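Local coordinates for response regulator receiver protein (PDB 3KTO) that probably serves as a receiver domain of the CheY type in a two-component signalling system, with a likely part in regulating transcription, at residues A[8-12]-A[42-48]. Residues are numbered along the deposited sequence.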
loop_
_atom_site.group_PDB
_atom_site.type_symbol
_atom_site.label_atom_id
_atom_site.label_comp_id
_atom_site.label_asym_id
_atom_site.label_seq_id
_atom_site.Cartn_x
_atom_site.Cartn_y
_atom_site.Cartn_z
ATOM N N ILE A 8 -18.431 -21.744 -4.649
ATOM C CA ILE A 8 -17.129 -21.124 -4.822
ATOM C C ILE A 8 -17.209 -19.636 -5.118
ATOM O O ILE A 8 -18.066 -19.194 -5.875
ATOM C CB ILE A 8 -16.376 -21.780 -5.992
ATOM C CG1 ILE A 8 -16.455 -23.304 -5.867
ATOM C CG2 ILE A 8 -14.930 -21.304 -6.014
ATOM C CD1 ILE A 8 -15.880 -24.048 -7.047
ATOM N N ILE A 9 -16.311 -18.868 -4.507
ATOM C CA ILE A 9 -16.227 -17.434 -4.754
ATOM C C ILE A 9 -14.798 -17.159 -5.189
ATOM O O ILE A 9 -13.850 -17.455 -4.465
ATOM C CB ILE A 9 -16.544 -16.586 -3.510
ATOM C CG1 ILE A 9 -18.048 -16.628 -3.224
ATOM C CG2 ILE A 9 -16.101 -15.131 -3.737
ATOM C CD1 ILE A 9 -18.497 -15.644 -2.166
ATOM N N TYR A 10 -14.652 -16.610 -6.387
ATOM C CA TYR A 10 -13.341 -16.301 -6.928
ATOM C C TYR A 10 -12.852 -14.944 -6.449
ATOM O O TYR A 10 -13.572 -13.944 -6.554
ATOM C CB TYR A 10 -13.383 -16.292 -8.461
ATOM C CG TYR A 10 -13.758 -17.617 -9.090
ATOM C CD1 TYR A 10 -13.029 -18.772 -8.815
ATOM C CD2 TYR A 10 -14.832 -17.709 -9.975
ATOM C CE1 TYR A 10 -13.359 -19.992 -9.406
ATOM C CE2 TYR A 10 -15.172 -18.922 -10.574
ATOM C CZ TYR A 10 -14.429 -20.060 -10.283
ATOM O OH TYR A 10 -14.759 -21.262 -10.869
ATOM N N LEU A 11 -11.629 -14.916 -5.930
ATOM C CA LEU A 11 -11.012 -13.677 -5.475
ATOM C C LEU A 11 -9.848 -13.349 -6.412
ATOM O O LEU A 11 -8.936 -14.152 -6.588
ATOM C CB LEU A 11 -10.500 -13.813 -4.037
ATOM C CG LEU A 11 -9.630 -12.662 -3.501
ATOM C CD1 LEU A 11 -10.374 -11.336 -3.599
ATOM C CD2 LEU A 11 -9.243 -12.937 -2.060
ATOM N N VAL A 12 -9.899 -12.179 -7.041
ATOM C CA VAL A 12 -8.830 -11.745 -7.935
ATOM C C VAL A 12 -8.227 -10.494 -7.288
ATOM O O VAL A 12 -8.870 -9.447 -7.204
ATOM C CB VAL A 12 -9.379 -11.416 -9.338
ATOM C CG1 VAL A 12 -8.238 -11.229 -10.313
ATOM C CG2 VAL A 12 -10.289 -12.532 -9.817
ATOM N N PHE A 42 -6.814 -15.357 -13.890
ATOM C CA PHE A 42 -8.218 -15.713 -13.739
ATOM C C PHE A 42 -8.867 -16.056 -15.072
ATOM O O PHE A 42 -9.735 -16.921 -15.135
ATOM C CB PHE A 42 -9.023 -14.579 -13.111
ATOM C CG PHE A 42 -10.493 -14.861 -13.058
ATOM C CD1 PHE A 42 -11.003 -15.783 -12.144
ATOM C CD2 PHE A 42 -11.360 -14.268 -13.969
ATOM C CE1 PHE A 42 -12.357 -16.115 -12.141
ATOM C CE2 PHE A 42 -12.712 -14.593 -13.976
ATOM C CZ PHE A 42 -13.211 -15.523 -13.056
HETATM N N MSE A 43 -8.465 -15.356 -16.130
HETATM C CA MSE A 43 -9.038 -15.590 -17.450
HETATM C C MSE A 43 -8.687 -16.954 -18.033
HETATM O O MSE A 43 -9.239 -17.350 -19.057
HETATM C CB MSE A 43 -8.620 -14.483 -18.421
HETATM C CG MSE A 43 -9.285 -13.153 -18.138
HETATM SE SE MSE A 43 -11.207 -13.284 -18.159
HETATM C CE MSE A 43 -11.534 -11.973 -19.554
ATOM N N ARG A 44 -7.778 -17.673 -17.381
ATOM C CA ARG A 44 -7.384 -19.008 -17.836
ATOM C C ARG A 44 -8.207 -20.036 -17.078
ATOM O O ARG A 44 -8.139 -21.233 -17.352
ATOM C CB ARG A 44 -5.904 -19.262 -17.547
ATOM C CG ARG A 44 -4.933 -18.546 -18.459
ATOM C CD ARG A 44 -3.511 -18.792 -17.990
ATOM N NE ARG A 44 -2.511 -18.393 -18.975
ATOM C CZ ARG A 44 -2.423 -17.180 -19.512
ATOM N NH1 ARG A 44 -3.281 -16.229 -19.164
ATOM N NH2 ARG A 44 -1.467 -16.913 -20.393
ATOM N N GLN A 45 -8.985 -19.548 -16.120
ATOM C CA GLN A 45 -9.807 -20.396 -15.274
ATOM C C GLN A 45 -11.152 -20.733 -15.885
ATOM O O GLN A 45 -11.874 -19.853 -16.344
ATOM C CB GLN A 45 -10.023 -19.709 -13.925
ATOM C CG GLN A 45 -10.923 -20.458 -12.960
ATOM C CD GLN A 45 -10.344 -21.792 -12.545
ATOM O OE1 GLN A 45 -9.191 -21.874 -12.131
ATOM N NE2 GLN A 45 -11.145 -22.844 -12.647
ATOM N N GLN A 46 -11.485 -22.017 -15.887
ATOM C CA GLN A 46 -12.764 -22.463 -16.416
ATOM C C GLN A 46 -13.790 -22.125 -15.337
ATOM O O GLN A 46 -13.836 -22.771 -14.291
ATOM C CB GLN A 46 -12.736 -23.975 -16.668
ATOM C CG GLN A 46 -13.156 -24.399 -18.077
ATOM C CD GLN A 46 -14.626 -24.133 -18.381
ATOM O OE1 GLN A 46 -15.121 -24.487 -19.455
ATOM N NE2 GLN A 46 -15.328 -23.509 -17.438
ATOM N N ILE A 47 -14.594 -21.095 -15.581
ATOM C CA ILE A 47 -15.594 -20.684 -14.605
ATOM C C ILE A 47 -16.470 -21.865 -14.229
ATOM O O ILE A 47 -17.190 -22.411 -15.064
ATOM C CB ILE A 47 -16.466 -19.539 -15.141
ATOM C CG1 ILE A 47 -15.570 -18.361 -15.542
ATOM C CG2 ILE A 47 -17.459 -19.103 -14.069
ATOM C CD1 ILE A 47 -16.317 -17.110 -15.956
ATOM N N SER A 48 -16.393 -22.254 -12.961
ATOM C CA SER A 48 -17.148 -23.385 -12.442
ATOM C C SER A 48 -18.640 -23.127 -12.276
ATOM O O SER A 48 -19.067 -21.999 -12.021
ATOM C CB SER A 48 -16.559 -23.819 -11.100
ATOM O OG SER A 48 -17.336 -24.848 -10.519
#
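Start with the two aromatic rings: Phe42 turns its edge to the face of Tyr10 in an offset edge-to-face pair, centroids 5.5 Å apart and planes at 63°, with Tyr10 CD2 3.7 Å from Phe42 CE1. Two residues further along the strand, Val12 rests against the same phenylalanine, CG2 to Phe42 CG at 4.0 Å. Ile8, Tyr10 and Val12, every second residue of strand 8-12, point to this side, so they face segment 42-48, while Leu11 points away. Phe42 also packs on Met54 and Leu74, which ties the pair to strand 51-57 and to helix 66-76. Outward, the chain leaves helix 39-42 through a type I turn, Gln45 N bonding back to Phe42 O at 2.9 Å, and then runs past the tyrosine ring, where Ile47 CG2 lies 4.2 Å from Tyr10 CE2. At the polar edge Ser48 N donates to Tyr10 OH (2.8 Å, 163°), fixing the loop to the end of the ring; Ser48 OG instead takes the amide of Asp50. The path from helix 39-42 back into strand 51-57, beside strand 8-12, is the second helix-to-third-strand connection of the CheY-like receiver fold, with its parallel 2-1-3-4-5 sheet.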